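Local coordinates for protein probable L,D-transpeptidase 3 (Mycobacterium tuberculosis, PDB 6D4K) that probably acts as an L,D-transpeptidase in cell wall biogenesis, does not make 3->3 peptidoglycan cross-links from tetrapeptide donors, and may attach proteins to peptidoglycan, at residues G172-L177 against V208-R213; P52-A57 against L81-V86; V31-G36 against S109-G114. All blocks are in the same frame, centred on the assembly; numbering follows the deposited sequence.

Overall arrangement
The three contacts show how a two-part enzyme builds each part from strands joined by loops. Contact 1 lies in the L,D-transpeptidase catalytic domain, its centre about 3 Å from that of the chain, and the side chain of its Ile210 is about 8 Å from that of Cys236, the residue acylated by faropenem. Contacts 2 and 3 lie farther out; the stretch between 52-57 and 81-86 falls wholly within the longer one that contact 3 bridges, and both reach the same four-stranded sheet. Their centres are 23 Å apart, and lie 22 Å and 19 Å from that of contact 1. A calcium ion lies about 9 Å from the Val176 side chain and 8 Å from that of Pro33.

Contact 1 of 3, residues G172-L177 against V208-R213; sequences GSYTVL and VRITSR
Tyr174 meets the methyl of Thr211 obliquely with CD1 and CE1, each 3.6 Å from Thr211 CG2. The two side chains run side by side in the same direction. With CG anti to the carbonyl carbon (chi1 -55°), the ring is swung to where these two atoms reach the methyl. The course of the backbone separately brings Tyr174 CB against Ile210, 4.0 Å from Ile210 CB. The far ends of both side chains are held outside the contact: Tyr174 OH bonds to the carbonyl of Pro170, and Thr211 OG1 takes the backbone N-H of Leu215.

Further along, Leu177 N donates to Arg209 O at 2.8 Å, a nearly straight bond (162° at the hydrogen) whose donor is tilted modestly from the carbonyl plane. The same oxygen also receives a CA-H...O contact from Val176, so two successive residues converge on it. Beyond the bond, Leu177 reaches over the turning backbone, and its CD1 comes within 3.4 Å of both Thr211 C and Ser212 N. Val176 turns to the other side, where its two methyls straddle Val208 CG1, each 3.6 Å from it; Tyr247 of helix 241-250 touches both valines.

At the edge of the Tyr174 ring, in its plane, a water joins the backbones. It accepts from Thr175 N and donates to Ile210 O, 2.6 Å away, bridging the two chains where they diverge. Thr175 O receives a CA-H...O contact from Ile210 CA.

The contact lies where antiparallel strands 172-180 and 207-209 end their pairing, the touching parts about 97° apart. It belongs to the mixed beta-sheet of the YkuD-type L,D-transpeptidase fold, in which strand 216-219, next beyond 207-209, carries His218, the predicted proton donor/acceptor.

Contact 2 of 3, residues P52-A57 against L81-V86; sequences PITNPA and LDNDVV
The type I turn from Asp82 to Val85, which closes the hairpin of strands 76-80 and 85-90 and overlaps a classic beta bulge, presents its outer corner to the loop 52-57 in the Ig-like part of the chain. The one hydrogen bond between the segments uses a carbonyl of the turn: Ile53 N donates to Asn83 O at 2.8 Å, almost straight at the hydrogen, 170°. The donor nevertheless stands above the carbonyl plane, 47° out of it, rather than on a lone pair. Asp82 steadies the turn with its side chain, OD1 accepting from Asn83 N at 2.9 Å, met on the anti side of the carboxylate, while in the bulge the amides of Leu81 and Asp82 both donate to Val85 O.

Around the bond between the segments the side chains meet by van der Waals contact. Pro52 CB abuts Asn83 CB at 3.7 Å, while the alpha carbon of Pro52 faces Asp84 CB. Asn83 CG lies anti to its carbonyl carbon (chi1 -58°), which carries the amide along the loop to Thr54; there the methyl CG2 comes 4.1 Å from Asn83 CG, the two side chains crossing at a slant. Farther on, Asn55 OD1 accepts from Ala57 N, forming an Asx turn just before helix 59-65.

Ile53 is the buried member of the group, packed against Trp80 of strand 76-80 and Ala62 of helix 59-65. Asn83 touches Arg59 and Asp84 bonds through its backbone with Phe49, so the turn touches helix 59-65 through Asn83 and pairs with the end of strand 45-49 through Asp84.

Contact 3 of 3, residues V31-G36 against S109-G114; sequences VLPTRG and SDFKTG
Ser109 begins the part of strand 107-113 that meets segment 31-36: the loop leaving strand 28-32 of one sheet packs on this inner strand of the other, in the Ig-like part of the chain. The hydroxyl OG of Ser109 lies over one face of the Arg35 guanidinium and 3.8 Å from Arg35 CB. Arg35 reaches back along the strand because CG is anti to the backbone N (chi1 -172°) and the chain bends at chi3; its NH2 bonds to Ser108 O. Two waters also join Ser109 OG to Pro33 O, one of the links weak.

Next, Asp110 works chiefly through its backbone. Its carbonyl O accepts from Gly36 N at 2.9 Å, nearly straight at 169°, and takes a CA-H...O contact from Arg35. The opposite charges of Arg35 and Asp110 do not touch: NH1 and OD2 stay 5.0 Å apart, with the guanidinium and carboxylate planes steeply inclined. Gly36 suits its place, since its positive phi favours glycine.

Phe111 turns its side chain into the buried side, where it touches Val39, Val100 and Leu102 and Trp94 meets its ring edge-to-face. Pro33, which follows a cis peptide bond, packs its CB 3.7 Å from Phe111 CB and covers a face of the ring: Pro33 CG sits 3.8 Å from the centroid of Phe111, just 13° off the ring normal, in a CH-pi contact.

Contact 1 of 3, residues G172-L177 against V208-R213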
loop_
_atom_site.group_PDB
_atom_site.type_symbol
_atom_site.label_atom_id
_atom_site.label_comp_id
_atom_site.label_asym_id
_atom_site.label_seq_id
_atom_site.Cartn_x
_atom_site.Cartn_y
_atom_site.Cartn_z
ATOM N N GLY A 172 2.981 9.406 -5.811
ATOM C CA GLY A 172 1.593 9.041 -6.009
ATOM C C GLY A 172 0.926 8.604 -4.724
ATOM O O GLY A 172 1.504 8.662 -3.636
ATOM N N SER A 173 -0.324 8.170 -4.883
ATOM C CA SER A 173 -1.157 7.681 -3.793
ATOM C C SER A 173 -1.344 6.181 -3.980
ATOM O O SER A 173 -1.823 5.739 -5.029
ATOM C CB SER A 173 -2.513 8.392 -3.799
ATOM O OG SER A 173 -3.273 8.080 -2.642
ATOM N N TYR A 174 -0.957 5.410 -2.975
ATOM C CA TYR A 174 -0.967 3.953 -3.023
ATOM C C TYR A 174 -1.782 3.402 -1.865
ATOM O O TYR A 174 -2.137 4.122 -0.932
ATOM C CB TYR A 174 0.464 3.413 -2.939
ATOM C CG TYR A 174 1.385 3.971 -3.991
ATOM C CD1 TYR A 174 1.364 3.477 -5.288
ATOM C CD2 TYR A 174 2.273 5.000 -3.696
ATOM C CE1 TYR A 174 2.203 3.989 -6.260
ATOM C CE2 TYR A 174 3.117 5.515 -4.661
ATOM C CZ TYR A 174 3.080 5.005 -5.941
ATOM O OH TYR A 174 3.917 5.513 -6.907
ATOM N N THR A 175 -2.076 2.105 -1.923
ATOM C CA THR A 175 -2.696 1.436 -0.795
ATOM C C THR A 175 -1.933 0.152 -0.517
ATOM O O THR A 175 -1.320 -0.440 -1.413
ATOM C CB THR A 175 -4.192 1.132 -1.014
ATOM O OG1 THR A 175 -4.336 0.125 -2.019
ATOM C CG2 THR A 175 -4.970 2.398 -1.424
ATOM N N VAL A 176 -1.972 -0.279 0.737
ATOM C CA VAL A 176 -1.334 -1.542 1.098
ATOM C C VAL A 176 -2.089 -2.698 0.455
ATOM O O VAL A 176 -3.281 -2.905 0.714
ATOM C CB VAL A 176 -1.264 -1.710 2.619
ATOM C CG1 VAL A 176 -0.734 -3.110 2.980
ATOM C CG2 VAL A 176 -0.401 -0.623 3.232
ATOM N N LEU A 177 -1.394 -3.456 -0.395
ATOM C CA LEU A 177 -1.969 -4.605 -1.088
ATOM C C LEU A 177 -1.778 -5.910 -0.333
ATOM O O LEU A 177 -2.613 -6.809 -0.454
ATOM C CB LEU A 177 -1.344 -4.764 -2.474
ATOM C CG LEU A 177 -1.499 -3.568 -3.413
ATOM C CD1 LEU A 177 -0.768 -3.803 -4.723
ATOM C CD2 LEU A 177 -2.967 -3.249 -3.670
ATOM N N VAL A 208 5.649 -4.725 3.258
ATOM C CA VAL A 208 4.325 -4.152 3.037
ATOM C C VAL A 208 4.263 -3.781 1.558
ATOM O O VAL A 208 4.910 -2.822 1.128
ATOM C CB VAL A 208 4.096 -2.920 3.929
ATOM C CG1 VAL A 208 2.704 -2.361 3.723
ATOM C CG2 VAL A 208 4.341 -3.258 5.399
ATOM N N ARG A 209 3.520 -4.556 0.763
ATOM C CA ARG A 209 3.475 -4.332 -0.679
ATOM C C ARG A 209 2.483 -3.213 -0.992
ATOM O O ARG A 209 1.350 -3.219 -0.496
ATOM C CB ARG A 209 3.028 -5.600 -1.397
ATOM C CG ARG A 209 2.954 -5.424 -2.901
ATOM C CD ARG A 209 2.172 -6.548 -3.566
ATOM N NE ARG A 209 2.847 -7.831 -3.440
ATOM C CZ ARG A 209 3.606 -8.372 -4.388
ATOM N NH1 ARG A 209 3.793 -7.738 -5.539
ATOM N NH2 ARG A 209 4.179 -9.549 -4.184
ATOM N N ILE A 210 2.897 -2.255 -1.819
ATOM C CA ILE A 210 2.041 -1.126 -2.168
ATOM C C ILE A 210 1.778 -0.992 -3.663
ATOM O O ILE A 210 0.953 -0.156 -4.055
ATOM C CB ILE A 210 2.532 0.215 -1.571
ATOM C CG1 ILE A 210 3.914 0.585 -2.113
ATOM C CG2 ILE A 210 2.543 0.157 -0.056
ATOM C CD1 ILE A 210 4.412 1.944 -1.641
ATOM N N THR A 211 2.438 -1.770 -4.518
ATOM C CA THR A 211 2.052 -1.821 -5.921
ATOM C C THR A 211 2.120 -3.256 -6.413
ATOM O O THR A 211 2.873 -4.076 -5.884
ATOM C CB THR A 211 2.923 -0.946 -6.842
ATOM O OG1 THR A 211 4.215 -1.543 -7.012
ATOM C CG2 THR A 211 3.060 0.494 -6.319
ATOM N N SER A 212 1.316 -3.548 -7.439
ATOM C CA SER A 212 1.327 -4.885 -8.022
ATOM C C SER A 212 2.670 -5.208 -8.668
ATOM O O SER A 212 3.062 -6.379 -8.719
ATOM C CB SER A 212 0.191 -5.030 -9.036
ATOM O OG SER A 212 0.088 -3.882 -9.863
ATOM N N ARG A 213 3.393 -4.195 -9.151
ATOM C CA ARG A 213 4.677 -4.425 -9.807
ATOM C C ARG A 213 5.820 -4.713 -8.842
ATOM O O ARG A 213 6.900 -5.105 -9.298
ATOM C CB ARG A 213 5.018 -3.274 -10.758
ATOM C CG ARG A 213 3.871 -2.951 -11.694
ATOM C CD ARG A 213 3.841 -1.497 -12.155
ATOM N NE ARG A 213 3.566 -0.501 -11.113
ATOM C CZ ARG A 213 2.508 -0.461 -10.307
ATOM N NH1 ARG A 213 1.565 -1.402 -10.334
ATOM N NH2 ARG A 213 2.401 0.550 -9.451
HETATM O O HOH W 1 -1.413 0.783 -4.522
#

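Contact 2 of 3, residues P52-A57 against L81-V86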
loop_
_atom_site.group_PDB
_atom_site.type_symbol
_atom_site.label_atom_id
_atom_site.label_comp_id
_atom_site.label_asym_id
_atom_site.label_seq_id
_atom_site.Cartn_x
_atom_site.Cartn_y
_atom_site.Cartn_z
ATOM N N PRO A 52 -14.684 -13.255 -18.388
ATOM C CA PRO A 52 -13.981 -12.074 -18.906
ATOM C C PRO A 52 -14.869 -11.193 -19.770
ATOM O O PRO A 52 -15.712 -11.666 -20.536
ATOM C CB PRO A 52 -12.843 -12.682 -19.735
ATOM C CG PRO A 52 -12.599 -14.005 -19.098
ATOM C CD PRO A 52 -13.944 -14.501 -18.668
ATOM N N ILE A 53 -14.653 -9.886 -19.645
ATOM C CA ILE A 53 -15.244 -8.905 -20.538
ATOM C C ILE A 53 -14.106 -8.425 -21.420
ATOM O O ILE A 53 -13.352 -7.516 -21.055
ATOM C CB ILE A 53 -15.890 -7.762 -19.741
ATOM C CG1 ILE A 53 -16.962 -8.325 -18.802
ATOM C CG2 ILE A 53 -16.485 -6.756 -20.701
ATOM C CD1 ILE A 53 -17.389 -7.381 -17.714
ATOM N N THR A 54 -13.950 -9.063 -22.575
ATOM C CA THR A 54 -12.782 -8.798 -23.400
ATOM C C THR A 54 -12.953 -7.590 -24.304
ATOM O O THR A 54 -11.952 -7.071 -24.805
ATOM C CB THR A 54 -12.422 -10.036 -24.223
ATOM O OG1 THR A 54 -13.604 -10.566 -24.838
ATOM C CG2 THR A 54 -11.806 -11.099 -23.321
ATOM N N ASN A 55 -14.186 -7.126 -24.512
ATOM C CA ASN A 55 -14.438 -5.988 -25.381
ATOM C C ASN A 55 -14.343 -4.725 -24.534
ATOM O O ASN A 55 -15.239 -4.479 -23.705
ATOM C CB ASN A 55 -15.820 -6.107 -26.007
ATOM C CG ASN A 55 -16.119 -4.996 -26.992
ATOM O OD1 ASN A 55 -15.589 -3.892 -26.876
ATOM N ND2 ASN A 55 -16.985 -5.276 -27.956
ATOM N N PRO A 56 -13.299 -3.907 -24.700
ATOM C CA PRO A 56 -13.192 -2.676 -23.900
ATOM C C PRO A 56 -14.382 -1.762 -24.053
ATOM O O PRO A 56 -14.674 -0.991 -23.133
ATOM C CB PRO A 56 -11.924 -1.998 -24.440
ATOM C CG PRO A 56 -11.190 -3.039 -25.199
ATOM C CD PRO A 56 -12.185 -4.058 -25.652
ATOM N N ALA A 57 -15.079 -1.816 -25.192
ATOM C CA ALA A 57 -16.222 -0.933 -25.361
ATOM C C ALA A 57 -17.382 -1.346 -24.467
ATOM O O ALA A 57 -18.198 -0.498 -24.091
ATOM C CB ALA A 57 -16.639 -0.852 -26.832
ATOM N N LEU A 81 -8.320 -4.280 -13.698
ATOM C CA LEU A 81 -7.112 -5.029 -13.360
ATOM C C LEU A 81 -6.892 -6.234 -14.265
ATOM O O LEU A 81 -5.746 -6.657 -14.460
ATOM C CB LEU A 81 -7.169 -5.492 -11.900
ATOM C CG LEU A 81 -7.417 -4.400 -10.861
ATOM C CD1 LEU A 81 -7.326 -4.936 -9.439
ATOM C CD2 LEU A 81 -6.447 -3.255 -11.070
ATOM N N ASP A 82 -7.970 -6.794 -14.801
ATOM C CA ASP A 82 -7.952 -7.920 -15.725
ATOM C C ASP A 82 -9.262 -7.842 -16.495
ATOM O O ASP A 82 -10.117 -7.007 -16.194
ATOM C CB ASP A 82 -7.832 -9.247 -14.962
ATOM C CG ASP A 82 -7.081 -10.330 -15.741
ATOM O OD1 ASP A 82 -7.043 -10.291 -16.994
ATOM O OD2 ASP A 82 -6.531 -11.238 -15.080
ATOM N N ASN A 83 -9.420 -8.718 -17.495
ATOM C CA ASN A 83 -10.668 -8.744 -18.258
ATOM C C ASN A 83 -11.864 -9.063 -17.387
ATOM O O ASN A 83 -12.997 -8.748 -17.767
ATOM C CB ASN A 83 -10.632 -9.790 -19.376
ATOM C CG ASN A 83 -9.497 -9.580 -20.335
ATOM O OD1 ASN A 83 -9.331 -8.491 -20.890
ATOM N ND2 ASN A 83 -8.714 -10.632 -20.561
ATOM N N ASP A 84 -11.643 -9.680 -16.227
ATOM C CA ASP A 84 -12.733 -10.074 -15.348
ATOM C C ASP A 84 -12.651 -9.444 -13.967
ATOM O O ASP A 84 -13.332 -9.919 -13.046
ATOM C CB ASP A 84 -12.806 -11.603 -15.220
ATOM C CG ASP A 84 -11.527 -12.212 -14.652
ATOM O OD1 ASP A 84 -11.532 -13.430 -14.355
ATOM O OD2 ASP A 84 -10.518 -11.492 -14.503
ATOM N N VAL A 85 -11.813 -8.422 -13.776
ATOM C CA VAL A 85 -11.695 -7.761 -12.480
ATOM C C VAL A 85 -11.638 -6.260 -12.699
ATOM O O VAL A 85 -10.718 -5.757 -13.353
ATOM C CB VAL A 85 -10.471 -8.220 -11.672
ATOM C CG1 VAL A 85 -10.386 -7.414 -10.366
ATOM C CG2 VAL A 85 -10.553 -9.725 -11.371
ATOM N N VAL A 86 -12.593 -5.536 -12.122
ATOM C CA VAL A 86 -12.538 -4.078 -12.093
ATOM C C VAL A 86 -12.528 -3.637 -10.636
ATOM O O VAL A 86 -13.272 -4.168 -9.807
ATOM C CB VAL A 86 -13.663 -3.387 -12.912
ATOM C CG1 VAL A 86 -15.048 -3.582 -12.281
ATOM C CG2 VAL A 86 -13.353 -1.899 -13.134
#

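Contact 3 of 3, residues V31-G36 against S109-G114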
loop_
_atom_site.group_PDB
_atom_site.type_symbol
_atom_site.label_atom_id
_atom_site.label_comp_id
_atom_site.label_asym_id
_atom_site.label_seq_id
_atom_site.Cartn_x
_atom_site.Cartn_y
_atom_site.Cartn_z
ATOM N N VAL A 31 -17.169 -9.810 -4.592
ATOM C CA VAL A 31 -16.766 -8.443 -4.318
ATOM C C VAL A 31 -15.849 -8.445 -3.109
ATOM O O VAL A 31 -16.088 -9.183 -2.144
ATOM C CB VAL A 31 -18.007 -7.579 -4.026
ATOM C CG1 VAL A 31 -17.623 -6.282 -3.346
ATOM C CG2 VAL A 31 -18.755 -7.336 -5.311
ATOM N N LEU A 32 -14.809 -7.609 -3.155
ATOM C CA LEU A 32 -14.017 -7.291 -1.966
ATOM C C LEU A 32 -14.265 -5.823 -1.654
ATOM O O LEU A 32 -14.422 -5.021 -2.575
ATOM C CB LEU A 32 -12.525 -7.462 -2.218
ATOM C CG LEU A 32 -12.020 -8.854 -2.581
ATOM C CD1 LEU A 32 -10.525 -8.776 -2.818
ATOM C CD2 LEU A 32 -12.362 -9.856 -1.489
ATOM N N PRO A 33 -14.278 -5.443 -0.362
ATOM C CA PRO A 33 -14.154 -6.268 0.847
ATOM C C PRO A 33 -15.282 -7.310 1.002
ATOM O O PRO A 33 -16.405 -7.069 0.538
ATOM C CB PRO A 33 -14.238 -5.228 1.977
ATOM C CG PRO A 33 -13.714 -4.005 1.381
ATOM C CD PRO A 33 -14.253 -4.008 -0.032
ATOM N N THR A 34 -14.968 -8.461 1.613
ATOM C CA THR A 34 -16.004 -9.434 1.927
ATOM C C THR A 34 -16.925 -8.886 3.016
ATOM O O THR A 34 -16.590 -7.936 3.730
ATOM C CB THR A 34 -15.403 -10.784 2.359
ATOM O OG1 THR A 34 -14.717 -10.647 3.610
ATOM C CG2 THR A 34 -14.434 -11.330 1.318
ATOM N N ARG A 35 -18.080 -9.528 3.181
ATOM C CA ARG A 35 -19.043 -9.056 4.168
ATOM C C ARG A 35 -18.430 -9.113 5.565
ATOM O O ARG A 35 -17.987 -10.174 6.024
ATOM C CB ARG A 35 -20.314 -9.901 4.113
ATOM C CG ARG A 35 -21.433 -9.351 4.990
ATOM C CD ARG A 35 -22.677 -10.232 4.950
ATOM N NE ARG A 35 -23.190 -10.396 3.591
ATOM C CZ ARG A 35 -24.058 -9.573 3.007
ATOM N NH1 ARG A 35 -24.528 -8.519 3.664
ATOM N NH2 ARG A 35 -24.460 -9.809 1.765
ATOM N N GLY A 36 -18.380 -7.965 6.230
ATOM C CA GLY A 36 -17.869 -7.881 7.577
ATOM C C GLY A 36 -16.360 -7.841 7.691
ATOM O O GLY A 36 -15.842 -7.862 8.813
ATOM N N SER A 109 -23.978 -5.268 0.745
ATOM C CA SER A 109 -22.943 -5.802 1.612
ATOM C C SER A 109 -22.552 -4.721 2.608
ATOM O O SER A 109 -23.082 -3.602 2.597
ATOM C CB SER A 109 -21.726 -6.245 0.792
ATOM O OG SER A 109 -20.898 -7.124 1.531
ATOM N N ASP A 110 -21.615 -5.065 3.473
ATOM C CA ASP A 110 -21.010 -4.073 4.345
ATOM C C ASP A 110 -19.636 -4.565 4.750
ATOM O O ASP A 110 -19.316 -5.747 4.634
ATOM C CB ASP A 110 -21.881 -3.745 5.571
ATOM C CG ASP A 110 -22.105 -4.942 6.502
ATOM O OD1 ASP A 110 -21.171 -5.736 6.749
ATOM O OD2 ASP A 110 -23.237 -5.075 7.012
ATOM N N PHE A 111 -18.834 -3.639 5.239
ATOM C CA PHE A 111 -17.520 -3.977 5.742
ATOM C C PHE A 111 -17.191 -2.990 6.843
ATOM O O PHE A 111 -17.927 -2.038 7.074
ATOM C CB PHE A 111 -16.471 -4.045 4.628
ATOM C CG PHE A 111 -16.219 -2.734 3.932
ATOM C CD1 PHE A 111 -15.256 -1.853 4.420
ATOM C CD2 PHE A 111 -16.914 -2.395 2.775
ATOM C CE1 PHE A 111 -14.981 -0.659 3.763
ATOM C CE2 PHE A 111 -16.656 -1.194 2.116
ATOM C CZ PHE A 111 -15.681 -0.323 2.610
ATOM N N LYS A 112 -16.091 -3.227 7.529
ATOM C CA LYS A 112 -15.664 -2.401 8.641
ATOM C C LYS A 112 -14.280 -1.856 8.363
ATOM O O LYS A 112 -13.447 -2.520 7.741
ATOM C CB LYS A 112 -15.644 -3.199 9.949
ATOM C CG LYS A 112 -17.039 -3.725 10.285
ATOM C CD LYS A 112 -17.391 -3.569 11.757
ATOM C CE LYS A 112 -18.231 -4.729 12.252
ATOM N NZ LYS A 112 -19.372 -5.031 11.343
ATOM N N THR A 113 -14.032 -0.650 8.850
ATOM C CA THR A 113 -12.706 -0.069 8.784
ATOM C C THR A 113 -12.084 -0.051 10.175
ATOM O O THR A 113 -12.781 0.170 11.175
ATOM C CB THR A 113 -12.749 1.351 8.223
ATOM O OG1 THR A 113 -13.691 2.129 8.968
ATOM C CG2 THR A 113 -13.162 1.326 6.752
ATOM N N GLY A 114 -10.776 -0.292 10.235
ATOM C CA GLY A 114 -10.032 -0.115 11.461
ATOM C C GLY A 114 -9.559 1.320 11.597
ATOM O O GLY A 114 -10.174 2.254 11.055
HETATM O O HOH W 2 -18.595 -5.827 1.787
HETATM O O HOH W 3 -18.745 -8.784 -0.408
#